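Local coordinates for acyl-CoA dehydrogenase domain protein Tcur3483 (Thermomonospora curvata, PDB 6WY9) that binds FAD and, as a member of the acyl-CoA dehydrogenase family, probably oxidises the CH-CH group of a substrate, at residues G78-Y83 and T118-G123; S30-E35 and D72-Y77; A303-M308 and I341-T346; G287-P292 and R296-T301. One frame throughout, in Å; residues are numbered along the deposited sequence.

Contact 1: residues G78-Y83 and T118-G123; sequences GWPKEY and TLMKYG
A Met-aromatic contact in the helical N-terminal domain of the acyl-CoA dehydrogenase fold joins M120, near the end of helix 109-122, to Y83 and W79 in the loop that runs between helices 62-71 and 90-103. The side chain of M120 lies over one face of the Y83 ring. Its CG sits almost exactly above the middle, 3.9 Å from the Y83 ring centroid and 6° off the normal, a CH-pi contact. M120 CB covers the hydroxyl end of the same face, 3.7 Å from Y83 CZ, while M120 SD approaches obliquely toward CG and CD2, 3.7 Å from Y83 CD2. The chain runs straight through chi2 and then bends at chi3 (-41°), which brings the terminal methyl beside P80. There the sulfur touches the edge carbons of the proline, P80 CD lying 3.9 Å from M120 SD. P80 also borders Y83, its CG in the ring plane at the edge, and the two are tied by a backbone bond from Y83 N to P80 O. The sulfur has a second, more distant aromatic neighbour: M120 SD lies 4.8 Å from the centroid of the W79 five-membered ring, above its face, and W79 NE1 bonds to V112 O. L132 of helix 125-136 packs on W79, Y83 and M120 alike. Y83 OH comes within 3.2 Å of M120 O, and K128 NZ makes weak hydrogen bonds to both oxygens.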
loop_
_atom_site.group_PDB
_atom_site.type_symbol
_atom_site.label_atom_id
_atom_site.label_comp_id
_atom_site.label_asym_id
_atom_site.label_seq_id
_atom_site.Cartn_x
_atom_site.Cartn_y
_atom_site.Cartn_z
ATOM N N GLY A 78 35.740 11.882 9.714
ATOM C CA GLY A 78 34.764 12.955 9.712
ATOM C C GLY A 78 34.752 13.814 10.964
ATOM O O GLY A 78 33.989 14.780 11.046
ATOM N N TRP A 79 35.574 13.488 11.956
ATOM C CA TRP A 79 35.587 14.302 13.161
ATOM C C TRP A 79 36.233 15.662 12.891
ATOM O O TRP A 79 37.110 15.786 12.030
ATOM C CB TRP A 79 36.359 13.599 14.267
ATOM C CG TRP A 79 35.579 12.593 15.050
ATOM C CD1 TRP A 79 34.406 11.992 14.693
ATOM C CD2 TRP A 79 35.919 12.082 16.345
ATOM N NE1 TRP A 79 33.994 11.133 15.691
ATOM C CE2 TRP A 79 34.907 11.167 16.713
ATOM C CE3 TRP A 79 36.982 12.309 17.231
ATOM C CZ2 TRP A 79 34.930 10.473 17.924
ATOM C CZ3 TRP A 79 37.001 11.623 18.435
ATOM C CH2 TRP A 79 35.982 10.711 18.766
ATOM N N PRO A 80 35.847 16.692 13.633
ATOM C CA PRO A 80 36.552 17.976 13.513
ATOM C C PRO A 80 38.024 17.806 13.852
ATOM O O PRO A 80 38.385 17.040 14.748
ATOM C CB PRO A 80 35.837 18.871 14.535
ATOM C CG PRO A 80 35.218 17.915 15.521
ATOM C CD PRO A 80 34.855 16.691 14.724
ATOM N N LYS A 81 38.890 18.531 13.139
ATOM C CA LYS A 81 40.307 18.427 13.477
ATOM C C LYS A 81 40.615 19.005 14.858
ATOM O O LYS A 81 41.651 18.672 15.440
ATOM C CB LYS A 81 41.165 19.091 12.405
ATOM C CG LYS A 81 42.630 18.704 12.506
ATOM C CD LYS A 81 43.269 18.546 11.141
ATOM C CE LYS A 81 44.769 18.778 11.238
ATOM N NZ LYS A 81 45.400 18.894 9.901
ATOM N N GLU A 82 39.734 19.847 15.400
ATOM C CA GLU A 82 39.879 20.296 16.785
ATOM C C GLU A 82 39.967 19.115 17.741
ATOM O O GLU A 82 40.683 19.169 18.747
ATOM C CB GLU A 82 38.701 21.199 17.173
ATOM C CG GLU A 82 38.403 22.347 16.193
ATOM C CD GLU A 82 37.902 21.871 14.817
ATOM O OE1 GLU A 82 38.621 21.105 14.134
ATOM O OE2 GLU A 82 36.782 22.257 14.418
ATOM N N TYR A 83 39.254 18.034 17.441
ATOM C CA TYR A 83 39.254 16.869 18.307
ATOM C C TYR A 83 40.069 15.730 17.720
ATOM O O TYR A 83 39.857 14.568 18.077
ATOM C CB TYR A 83 37.822 16.433 18.591
ATOM C CG TYR A 83 37.004 17.439 19.372
ATOM C CD1 TYR A 83 37.111 17.534 20.746
ATOM C CD2 TYR A 83 36.088 18.257 18.732
ATOM C CE1 TYR A 83 36.329 18.432 21.461
ATOM C CE2 TYR A 83 35.318 19.144 19.424
ATOM C CZ TYR A 83 35.435 19.232 20.783
ATOM O OH TYR A 83 34.646 20.132 21.446
ATOM N N THR A 118 28.298 13.623 20.735
ATOM C CA THR A 118 27.554 14.154 21.864
ATOM C C THR A 118 28.500 14.537 23.001
ATOM O O THR A 118 28.272 15.547 23.686
ATOM C CB THR A 118 26.491 13.144 22.317
ATOM O OG1 THR A 118 27.129 11.918 22.680
ATOM C CG2 THR A 118 25.474 12.859 21.187
ATOM N N LEU A 119 29.591 13.781 23.190
ATOM C CA LEU A 119 30.604 14.184 24.168
ATOM C C LEU A 119 31.270 15.492 23.774
ATOM O O LEU A 119 31.578 16.328 24.636
ATOM C CB LEU A 119 31.672 13.104 24.331
ATOM C CG LEU A 119 31.314 11.880 25.166
ATOM C CD1 LEU A 119 32.401 10.806 25.039
ATOM C CD2 LEU A 119 31.120 12.294 26.625
ATOM N N MET A 120 31.560 15.672 22.484
ATOM C CA MET A 120 32.217 16.913 22.082
ATOM C C MET A 120 31.355 18.118 22.443
ATOM O O MET A 120 31.874 19.217 22.665
ATOM C CB MET A 120 32.540 16.895 20.578
ATOM C CG MET A 120 33.328 15.670 20.106
ATOM S SD MET A 120 33.619 15.587 18.309
ATOM C CE MET A 120 32.041 16.139 17.663
ATOM N N LYS A 121 30.044 17.918 22.532
ATOM C CA LYS A 121 29.097 18.986 22.804
ATOM C C LYS A 121 28.851 19.180 24.301
ATOM O O LYS A 121 28.939 20.302 24.810
ATOM C CB LYS A 121 27.790 18.681 22.075
ATOM C CG LYS A 121 26.751 19.786 22.134
ATOM C CD LYS A 121 25.448 19.325 21.457
ATOM C CE LYS A 121 24.432 20.460 21.396
ATOM N NZ LYS A 121 25.003 21.607 20.668
ATOM N N TYR A 122 28.566 18.095 25.020
ATOM C CA TYR A 122 28.134 18.164 26.410
ATOM C C TYR A 122 29.171 17.656 27.403
ATOM O O TYR A 122 28.893 17.628 28.604
ATOM C CB TYR A 122 26.825 17.375 26.582
ATOM C CG TYR A 122 25.667 17.960 25.805
ATOM C CD1 TYR A 122 25.133 19.193 26.154
ATOM C CD2 TYR A 122 25.114 17.288 24.715
ATOM C CE1 TYR A 122 24.078 19.740 25.456
ATOM C CE2 TYR A 122 24.053 17.829 24.006
ATOM C CZ TYR A 122 23.540 19.057 24.390
ATOM O OH TYR A 122 22.493 19.625 23.706
ATOM N N GLY A 123 30.345 17.244 26.951
ATOM C CA GLY A 123 31.321 16.678 27.858
ATOM C C GLY A 123 32.138 17.746 28.556
ATOM O O GLY A 123 32.327 18.846 28.048
#

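Contact 2: residues S30-E35 and D72-Y77; sequences SELRAE and DGWLGY
L32 and Y77 both turn CG away from their own backbone N (chi1 175° and -161°), and their side chains meet from opposite directions. The two methyls of L32 close on the phenol oxygen: L32 CD1 is 3.4 Å and L32 CD2 3.5 Å from Y77 OH. The same CD1 methyl approaches the indole, 4.1 Å from W74 CH2, and so touches both aromatic residues. For this leucine, an alanine here is likely to open a gap beside Y77 OH and leave the six-membered end of W74 less covered. W74 and Y77 are the first and last residues of a type I beta turn, which follows the Schellman motif that ends helix 62-71 at G73. This turn sends both rings toward helix 26-41 in the N-terminal helical domain, with Y77 CZ in the indole plane at its edge. One helical turn on, E35 reaches out fully extended and crosses W74 obliquely. Its OE1 lies at the indole edge, 3.7 Å from W74 CZ2, with carboxylate and ring planes 68° apart; the ring C-H groups there would offer the oxygen a weakly positive rim. Y39 meets W74 with its ring plane at about 50°, and its OH bonds to D72 OD2.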
loop_
_atom_site.group_PDB
_atom_site.type_symbol
_atom_site.label_atom_id
_atom_site.label_comp_id
_atom_site.label_asym_id
_atom_site.label_seq_id
_atom_site.Cartn_x
_atom_site.Cartn_y
_atom_site.Cartn_z
ATOM N N SER A 30 35.708 9.305 -6.353
ATOM C CA SER A 30 36.162 8.115 -7.083
ATOM C C SER A 30 37.500 7.598 -6.567
ATOM O O SER A 30 37.665 6.399 -6.353
ATOM C CB SER A 30 36.303 8.439 -8.563
ATOM O OG SER A 30 35.031 8.404 -9.153
ATOM N N GLU A 31 38.492 8.475 -6.432
ATOM C CA GLU A 31 39.795 8.005 -5.967
ATOM C C GLU A 31 39.693 7.507 -4.531
ATOM O O GLU A 31 40.346 6.528 -4.148
ATOM C CB GLU A 31 40.860 9.109 -6.051
ATOM C CG GLU A 31 41.292 9.549 -7.438
ATOM C CD GLU A 31 42.042 8.450 -8.197
ATOM O OE1 GLU A 31 42.429 7.444 -7.551
ATOM O OE2 GLU A 31 42.229 8.604 -9.417
ATOM N N LEU A 32 38.920 8.207 -3.705
ATOM C CA LEU A 32 38.714 7.742 -2.339
ATOM C C LEU A 32 38.084 6.360 -2.338
ATOM O O LEU A 32 38.514 5.453 -1.609
ATOM C CB LEU A 32 37.825 8.730 -1.586
ATOM C CG LEU A 32 37.423 8.310 -0.180
ATOM C CD1 LEU A 32 38.676 8.162 0.693
ATOM C CD2 LEU A 32 36.515 9.409 0.343
ATOM N N ARG A 33 37.075 6.174 -3.185
ATOM C CA ARG A 33 36.441 4.874 -3.319
ATOM C C ARG A 33 37.476 3.797 -3.639
ATOM O O ARG A 33 37.494 2.734 -3.016
ATOM C CB ARG A 33 35.347 4.958 -4.404
ATOM C CG ARG A 33 34.105 4.144 -4.116
ATOM C CD ARG A 33 32.941 4.313 -5.119
ATOM N NE ARG A 33 32.003 5.339 -4.667
ATOM C CZ ARG A 33 31.144 5.185 -3.648
ATOM N NH1 ARG A 33 31.096 4.047 -2.951
ATOM N NH2 ARG A 33 30.328 6.176 -3.311
ATOM N N ALA A 34 38.357 4.057 -4.620
ATOM C CA ALA A 34 39.287 3.024 -5.087
ATOM C C ALA A 34 40.360 2.707 -4.043
ATOM O O ALA A 34 40.798 1.548 -3.915
ATOM C CB ALA A 34 39.942 3.464 -6.410
ATOM N N GLU A 35 40.823 3.742 -3.328
ATOM C CA GLU A 35 41.721 3.561 -2.202
ATOM C C GLU A 35 41.091 2.675 -1.127
ATOM O O GLU A 35 41.747 1.780 -0.584
ATOM C CB GLU A 35 42.088 4.929 -1.610
ATOM C CG GLU A 35 42.810 4.825 -0.285
ATOM C CD GLU A 35 43.176 6.182 0.325
ATOM O OE1 GLU A 35 43.909 6.204 1.326
ATOM O OE2 GLU A 35 42.742 7.226 -0.194
ATOM N N ASP A 72 44.832 3.074 11.703
ATOM C CA ASP A 72 45.069 3.552 10.344
ATOM C C ASP A 72 44.416 4.897 10.040
ATOM O O ASP A 72 44.521 5.371 8.901
ATOM C CB ASP A 72 44.610 2.522 9.306
ATOM C CG ASP A 72 45.464 1.287 9.312
ATOM O OD1 ASP A 72 46.616 1.366 9.789
ATOM O OD2 ASP A 72 44.982 0.233 8.864
ATOM N N GLY A 73 43.758 5.523 11.008
ATOM C CA GLY A 73 43.274 6.881 10.852
ATOM C C GLY A 73 41.890 7.037 10.258
ATOM O O GLY A 73 41.498 8.162 9.938
ATOM N N TRP A 74 41.129 5.962 10.093
ATOM C CA TRP A 74 39.849 6.110 9.410
ATOM C C TRP A 74 38.698 6.461 10.347
ATOM O O TRP A 74 37.682 6.998 9.886
ATOM C CB TRP A 74 39.507 4.834 8.639
ATOM C CG TRP A 74 40.359 4.606 7.425
ATOM C CD1 TRP A 74 41.257 3.595 7.237
ATOM C CD2 TRP A 74 40.406 5.414 6.240
ATOM N NE1 TRP A 74 41.851 3.714 6.004
ATOM C CE2 TRP A 74 41.345 4.821 5.368
ATOM C CE3 TRP A 74 39.741 6.570 5.825
ATOM C CZ2 TRP A 74 41.635 5.351 4.094
ATOM C CZ3 TRP A 74 40.033 7.096 4.551
ATOM C CH2 TRP A 74 40.973 6.485 3.711
ATOM N N LEU A 75 38.838 6.194 11.648
ATOM C CA LEU A 75 37.752 6.491 12.581
ATOM C C LEU A 75 37.504 7.995 12.716
ATOM O O LEU A 75 36.350 8.436 12.781
ATOM C CB LEU A 75 38.055 5.849 13.936
ATOM C CG LEU A 75 38.103 4.319 13.866
ATOM C CD1 LEU A 75 38.101 3.687 15.274
ATOM C CD2 LEU A 75 36.946 3.771 12.993
ATOM N N GLY A 76 38.556 8.806 12.754
ATOM C CA GLY A 76 38.302 10.227 12.892
ATOM C C GLY A 76 38.123 10.955 11.581
ATOM O O GLY A 76 38.198 12.187 11.537
ATOM N N TYR A 77 37.898 10.215 10.497
ATOM C CA TYR A 77 37.856 10.810 9.168
ATOM C C TYR A 77 36.917 12.006 9.111
ATOM O O TYR A 77 37.245 13.035 8.511
ATOM C CB TYR A 77 37.417 9.748 8.164
ATOM C CG TYR A 77 37.760 10.070 6.726
ATOM C CD1 TYR A 77 39.085 10.148 6.299
ATOM C CD2 TYR A 77 36.756 10.244 5.780
ATOM C CE1 TYR A 77 39.396 10.409 4.951
ATOM C CE2 TYR A 77 37.051 10.502 4.450
ATOM C CZ TYR A 77 38.363 10.581 4.041
ATOM O OH TYR A 77 38.615 10.854 2.720
#

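Contact 3: residues A303-M308 and I341-T346; sequences AKLEAM and IDVQRT
K304 lays the end of its side chain across D342 at about a right angle, with methylene CD 3.2 Å from D342 OD2. A bend at chi3 (70°) turns the chain so that the ammonium closes on the same oxygen, a salt bridge of 2.7 Å from K304 NZ to D342 OD2. The lysine arrives on the anti side of the carboxylate, 17° out of its plane. Beside this pair, L305 and V343 reach toward each other tip to tip, L305 CG being 3.9 Å from V343 CG2. Polar and apolar pairs together join helices 292-321 and 326-350 of the C-terminal helical domain, while I273 and W276 of helix 263-286 pack on L305. With K304 cut back to alanine, D342 OD2 would probably lose its ammonium mate, and the flank touched by the methylenes would be uncovered. D342 also serves its own helix: its O accepts both T346 N and T346 OG1, the hydroxyl at 2.8 Å and lying above the carbonyl plane. An aromatic side chain from the chain of another protein packs on A303 and K304. With K304 on OD2 and R300 in a salt bridge to OD1, the D342 carboxylate is probably held against rotation and is likely to stay ionised.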
loop_
_atom_site.group_PDB
_atom_site.type_symbol
_atom_site.label_atom_id
_atom_site.label_comp_id
_atom_site.label_asym_id
_atom_site.label_seq_id
_atom_site.Cartn_x
_atom_site.Cartn_y
_atom_site.Cartn_z
ATOM N N ALA A 303 12.630 4.092 -7.801
ATOM C CA ALA A 303 12.042 5.406 -7.520
ATOM C C ALA A 303 11.997 5.670 -6.016
ATOM O O ALA A 303 12.227 6.807 -5.581
ATOM C CB ALA A 303 10.631 5.498 -8.094
ATOM N N LYS A 304 11.709 4.634 -5.228
ATOM C CA LYS A 304 11.618 4.795 -3.772
ATOM C C LYS A 304 12.997 4.948 -3.140
ATOM O O LYS A 304 13.152 5.702 -2.167
ATOM C CB LYS A 304 10.858 3.623 -3.151
ATOM C CG LYS A 304 9.308 3.675 -3.435
ATOM C CD LYS A 304 8.581 2.671 -2.567
ATOM C CE LYS A 304 8.602 3.112 -1.100
ATOM N NZ LYS A 304 7.724 2.161 -0.360
ATOM N N LEU A 305 14.001 4.232 -3.685
ATOM C CA LEU A 305 15.396 4.411 -3.292
ATOM C C LEU A 305 15.920 5.772 -3.680
ATOM O O LEU A 305 16.777 6.309 -2.970
ATOM C CB LEU A 305 16.317 3.335 -3.911
ATOM C CG LEU A 305 16.158 1.949 -3.234
ATOM C CD1 LEU A 305 16.832 0.860 -4.137
ATOM C CD2 LEU A 305 16.741 1.909 -1.787
ATOM N N GLU A 306 15.497 6.315 -4.834
ATOM C CA GLU A 306 15.940 7.658 -5.177
ATOM C C GLU A 306 15.438 8.673 -4.149
ATOM O O GLU A 306 16.211 9.502 -3.673
ATOM C CB GLU A 306 15.495 8.076 -6.574
ATOM C CG GLU A 306 15.885 9.514 -6.804
ATOM C CD GLU A 306 15.479 10.059 -8.162
ATOM O OE1 GLU A 306 15.674 9.347 -9.168
ATOM O OE2 GLU A 306 14.968 11.207 -8.207
ATOM N N ALA A 307 14.153 8.623 -3.796
ATOM C CA ALA A 307 13.641 9.561 -2.793
ATOM C C ALA A 307 14.381 9.393 -1.462
ATOM O O ALA A 307 14.783 10.382 -0.840
ATOM C CB ALA A 307 12.128 9.361 -2.586
ATOM N N MET A 308 14.596 8.137 -1.039
ATOM C CA MET A 308 15.297 7.866 0.222
ATOM C C MET A 308 16.681 8.472 0.241
ATOM O O MET A 308 17.080 9.138 1.200
ATOM C CB MET A 308 15.398 6.341 0.453
ATOM C CG MET A 308 16.293 5.981 1.699
ATOM S SD MET A 308 16.889 4.276 1.555
ATOM C CE MET A 308 18.234 4.477 0.373
ATOM N N ILE A 341 12.692 -2.226 4.008
ATOM C CA ILE A 341 11.892 -3.453 4.038
ATOM C C ILE A 341 11.194 -3.693 2.693
ATOM O O ILE A 341 11.117 -4.832 2.213
ATOM C CB ILE A 341 10.864 -3.405 5.186
ATOM C CG1 ILE A 341 11.532 -3.538 6.551
ATOM C CG2 ILE A 341 9.858 -4.586 5.076
ATOM C CD1 ILE A 341 10.531 -3.146 7.672
ATOM N N ASP A 342 10.589 -2.652 2.117
ATOM C CA ASP A 342 9.968 -2.796 0.789
ATOM C C ASP A 342 10.980 -3.336 -0.238
ATOM O O ASP A 342 10.706 -4.288 -0.978
ATOM C CB ASP A 342 9.424 -1.419 0.374
ATOM C CG ASP A 342 8.672 -1.432 -0.951
ATOM O OD1 ASP A 342 8.440 -2.499 -1.578
ATOM O OD2 ASP A 342 8.333 -0.306 -1.375
ATOM N N VAL A 343 12.180 -2.758 -0.263
ATOM C CA VAL A 343 13.198 -3.218 -1.204
ATOM C C VAL A 343 13.636 -4.665 -0.891
ATOM O O VAL A 343 13.830 -5.500 -1.800
ATOM C CB VAL A 343 14.372 -2.221 -1.174
ATOM C CG1 VAL A 343 15.562 -2.733 -2.033
ATOM C CG2 VAL A 343 13.899 -0.841 -1.678
ATOM N N GLN A 344 13.817 -4.983 0.393
ATOM C CA GLN A 344 14.150 -6.355 0.759
ATOM C C GLN A 344 13.093 -7.331 0.266
ATOM O O GLN A 344 13.433 -8.381 -0.278
ATOM C CB GLN A 344 14.346 -6.475 2.283
ATOM C CG GLN A 344 15.675 -5.807 2.737
ATOM C CD GLN A 344 15.708 -5.363 4.207
ATOM O OE1 GLN A 344 14.763 -5.607 4.969
ATOM N NE2 GLN A 344 16.799 -4.668 4.600
ATOM N N ARG A 345 11.801 -7.029 0.495
ATOM C CA ARG A 345 10.739 -7.933 0.045
ATOM C C ARG A 345 10.795 -8.098 -1.455
ATOM O O ARG A 345 10.686 -9.206 -1.983
ATOM C CB ARG A 345 9.344 -7.388 0.402
ATOM C CG ARG A 345 8.949 -7.469 1.885
ATOM C CD ARG A 345 7.607 -6.720 2.109
ATOM N NE ARG A 345 6.494 -7.291 1.323
ATOM C CZ ARG A 345 5.236 -7.243 1.741
ATOM N NH1 ARG A 345 4.957 -6.689 2.912
ATOM N NH2 ARG A 345 4.259 -7.731 1.011
ATOM N N THR A 346 10.965 -6.975 -2.153
ATOM C CA THR A 346 10.825 -6.950 -3.599
ATOM C C THR A 346 11.988 -7.668 -4.277
ATOM O O THR A 346 11.772 -8.471 -5.181
ATOM C CB THR A 346 10.718 -5.496 -4.078
ATOM O OG1 THR A 346 9.602 -4.859 -3.449
ATOM C CG2 THR A 346 10.532 -5.460 -5.602
#

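Contact 4: residues G287-P292 and R296-T301; sequences GVLEQP and RDLART
P292 O accepts R296 N at 3.0 Å, an i to i+4 bond in the first turn of helix 292-321. Q291 holds the N-cap position, and P292 directly after it takes a place where the missing N-H costs no helical bond. R296 CB lies 3.6 Å from P292 O, as the helical turn requires. From there the R296 chain runs extended from CG to NE and leads away from the loop. The apolar part of the contact is a single meeting of methyls: L289 CD1 lies 3.7 Å from L298 CD1, the two side chains crossing at about a right angle. L289 turns CG opposite its backbone N (chi1 -170°), which swings the isobutyl group toward the helix although its CA-CB bond is directed neither toward nor away from it. The loop 287-291 is the short reversal between helices 263-286 and 292-321 of the C-terminal helical domain. G287 leaves the first helix with positive phi, where a side chain would be jammed against the preceding carbonyl, and a 3-10 segment, 288-290, follows. E290 N bonds to G287 O and Q291 N to V288 O, the i to i+3 bonds of this turn, and R295 grips the loop from the next helix through L289 O and E290 OE2. P292 packs on P292 of a second copy of this protein, and T301 OG1 donates to D297 O at 2.8 Å.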
loop_
_atom_site.group_PDB
_atom_site.type_symbol
_atom_site.label_atom_id
_atom_site.label_comp_id
_atom_site.label_asym_id
_atom_site.label_seq_id
_atom_site.Cartn_x
_atom_site.Cartn_y
_atom_site.Cartn_z
ATOM N N GLY A 287 18.515 -13.758 -17.536
ATOM C CA GLY A 287 17.244 -13.603 -18.218
ATOM C C GLY A 287 16.071 -13.237 -17.340
ATOM O O GLY A 287 14.964 -12.991 -17.868
ATOM N N VAL A 288 16.254 -13.200 -16.013
ATOM C CA VAL A 288 15.159 -12.783 -15.150
ATOM C C VAL A 288 14.735 -11.354 -15.495
ATOM O O VAL A 288 13.566 -10.989 -15.335
ATOM C CB VAL A 288 15.574 -12.923 -13.669
ATOM C CG1 VAL A 288 14.596 -12.145 -12.740
ATOM C CG2 VAL A 288 15.666 -14.459 -13.245
ATOM N N LEU A 289 15.672 -10.524 -15.955
ATOM C CA LEU A 289 15.386 -9.135 -16.372
ATOM C C LEU A 289 14.418 -9.034 -17.571
ATOM O O LEU A 289 13.799 -7.970 -17.794
ATOM C CB LEU A 289 16.714 -8.421 -16.680
ATOM C CG LEU A 289 16.658 -6.875 -16.918
ATOM C CD1 LEU A 289 16.204 -6.124 -15.667
ATOM C CD2 LEU A 289 18.045 -6.416 -17.334
ATOM N N GLU A 290 14.202 -10.126 -18.310
ATOM C CA GLU A 290 13.254 -10.084 -19.427
ATOM C C GLU A 290 11.805 -10.172 -18.979
ATOM O O GLU A 290 10.902 -9.966 -19.804
ATOM C CB GLU A 290 13.548 -11.225 -20.426
ATOM C CG GLU A 290 14.920 -11.112 -21.086
ATOM C CD GLU A 290 15.015 -9.811 -21.874
ATOM O OE1 GLU A 290 14.756 -9.815 -23.105
ATOM O OE2 GLU A 290 15.275 -8.767 -21.233
ATOM N N GLN A 291 11.550 -10.524 -17.703
ATOM C CA GLN A 291 10.179 -10.596 -17.192
ATOM C C GLN A 291 9.616 -9.196 -16.943
ATOM O O GLN A 291 10.224 -8.416 -16.194
ATOM C CB GLN A 291 10.160 -11.394 -15.882
ATOM C CG GLN A 291 10.528 -12.863 -16.063
ATOM C CD GLN A 291 9.572 -13.590 -16.995
ATOM O OE1 GLN A 291 8.346 -13.423 -16.912
ATOM N NE2 GLN A 291 10.130 -14.389 -17.907
ATOM N N PRO A 292 8.485 -8.838 -17.545
ATOM C CA PRO A 292 7.879 -7.533 -17.245
ATOM C C PRO A 292 7.713 -7.262 -15.750
ATOM O O PRO A 292 7.973 -6.131 -15.293
ATOM C CB PRO A 292 6.528 -7.629 -17.973
ATOM C CG PRO A 292 6.860 -8.468 -19.186
ATOM C CD PRO A 292 7.812 -9.531 -18.667
ATOM N N ARG A 296 9.195 -3.927 -13.715
ATOM C CA ARG A 296 8.313 -3.007 -12.992
ATOM C C ARG A 296 8.718 -2.890 -11.519
ATOM O O ARG A 296 8.684 -1.787 -10.945
ATOM C CB ARG A 296 6.853 -3.452 -13.112
ATOM C CG ARG A 296 5.913 -2.672 -12.114
ATOM C CD ARG A 296 4.525 -3.281 -11.978
ATOM N NE ARG A 296 3.781 -2.558 -10.973
ATOM C CZ ARG A 296 2.707 -1.830 -11.245
ATOM N NH1 ARG A 296 2.235 -1.797 -12.477
ATOM N NH2 ARG A 296 2.076 -1.176 -10.271
ATOM N N ASP A 297 9.054 -4.017 -10.874
ATOM C CA ASP A 297 9.464 -3.987 -9.469
ATOM C C ASP A 297 10.807 -3.273 -9.278
ATOM O O ASP A 297 11.032 -2.615 -8.248
ATOM C CB ASP A 297 9.567 -5.419 -8.907
ATOM C CG ASP A 297 8.198 -6.048 -8.584
ATOM O OD1 ASP A 297 7.170 -5.364 -8.749
ATOM O OD2 ASP A 297 8.139 -7.237 -8.155
ATOM N N LEU A 298 11.744 -3.466 -10.209
ATOM C CA LEU A 298 12.995 -2.725 -10.158
ATOM C C LEU A 298 12.760 -1.229 -10.367
ATOM O O LEU A 298 13.410 -0.418 -9.700
ATOM C CB LEU A 298 13.981 -3.250 -11.209
ATOM C CG LEU A 298 14.507 -4.647 -10.906
ATOM C CD1 LEU A 298 15.235 -5.138 -12.195
ATOM C CD2 LEU A 298 15.433 -4.589 -9.676
ATOM N N ALA A 299 11.788 -0.860 -11.211
ATOM C CA ALA A 299 11.460 0.564 -11.424
ATOM C C ALA A 299 10.888 1.185 -10.159
ATOM O O ALA A 299 11.294 2.290 -9.766
ATOM C CB ALA A 299 10.460 0.733 -12.586
ATOM N N ARG A 300 9.941 0.487 -9.509
ATOM C CA ARG A 300 9.300 1.022 -8.314
ATOM C C ARG A 300 10.294 1.141 -7.170
ATOM O O ARG A 300 10.339 2.171 -6.490
ATOM C CB ARG A 300 8.102 0.154 -7.874
ATOM C CG ARG A 300 7.143 0.840 -6.905
ATOM C CD ARG A 300 5.971 -0.120 -6.424
ATOM N NE ARG A 300 6.562 -1.330 -5.846
ATOM C CZ ARG A 300 7.077 -1.393 -4.621
ATOM N NH1 ARG A 300 7.036 -0.315 -3.818
ATOM N NH2 ARG A 300 7.648 -2.515 -4.182
ATOM N N THR A 301 11.159 0.134 -6.994
ATOM C CA THR A 301 12.147 0.256 -5.921
ATOM C C THR A 301 13.213 1.286 -6.273
ATOM O O THR A 301 13.711 1.965 -5.369
ATOM C CB THR A 301 12.777 -1.098 -5.558
ATOM O OG1 THR A 301 13.234 -1.732 -6.750
ATOM C CG2 THR A 301 11.748 -2.001 -4.865
#

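The contacts fall into two pairs. Contacts 1 and 2 share the N-terminal helical domain, their centres 20 Å apart, and residues 72-77 run straight on into 78-83, so one loop serves both without any other touch. Contacts 3 and 4 share helix 292-321 in the C-terminal domain, with centres 14 Å apart, and do touch: R300 NH2 bridges to D342 OD1 at 2.7 Å, and T346 CG2 packs 3.4 Å from D297 CB. Between the pairs, contact 2 comes within about 13 Å of contact 3 at nearest atoms, whereas contacts 1 and 4 lie on opposite sides of the chain's centre, 45 Å between centres. All four lie away from the residues that bind the reduced FAD.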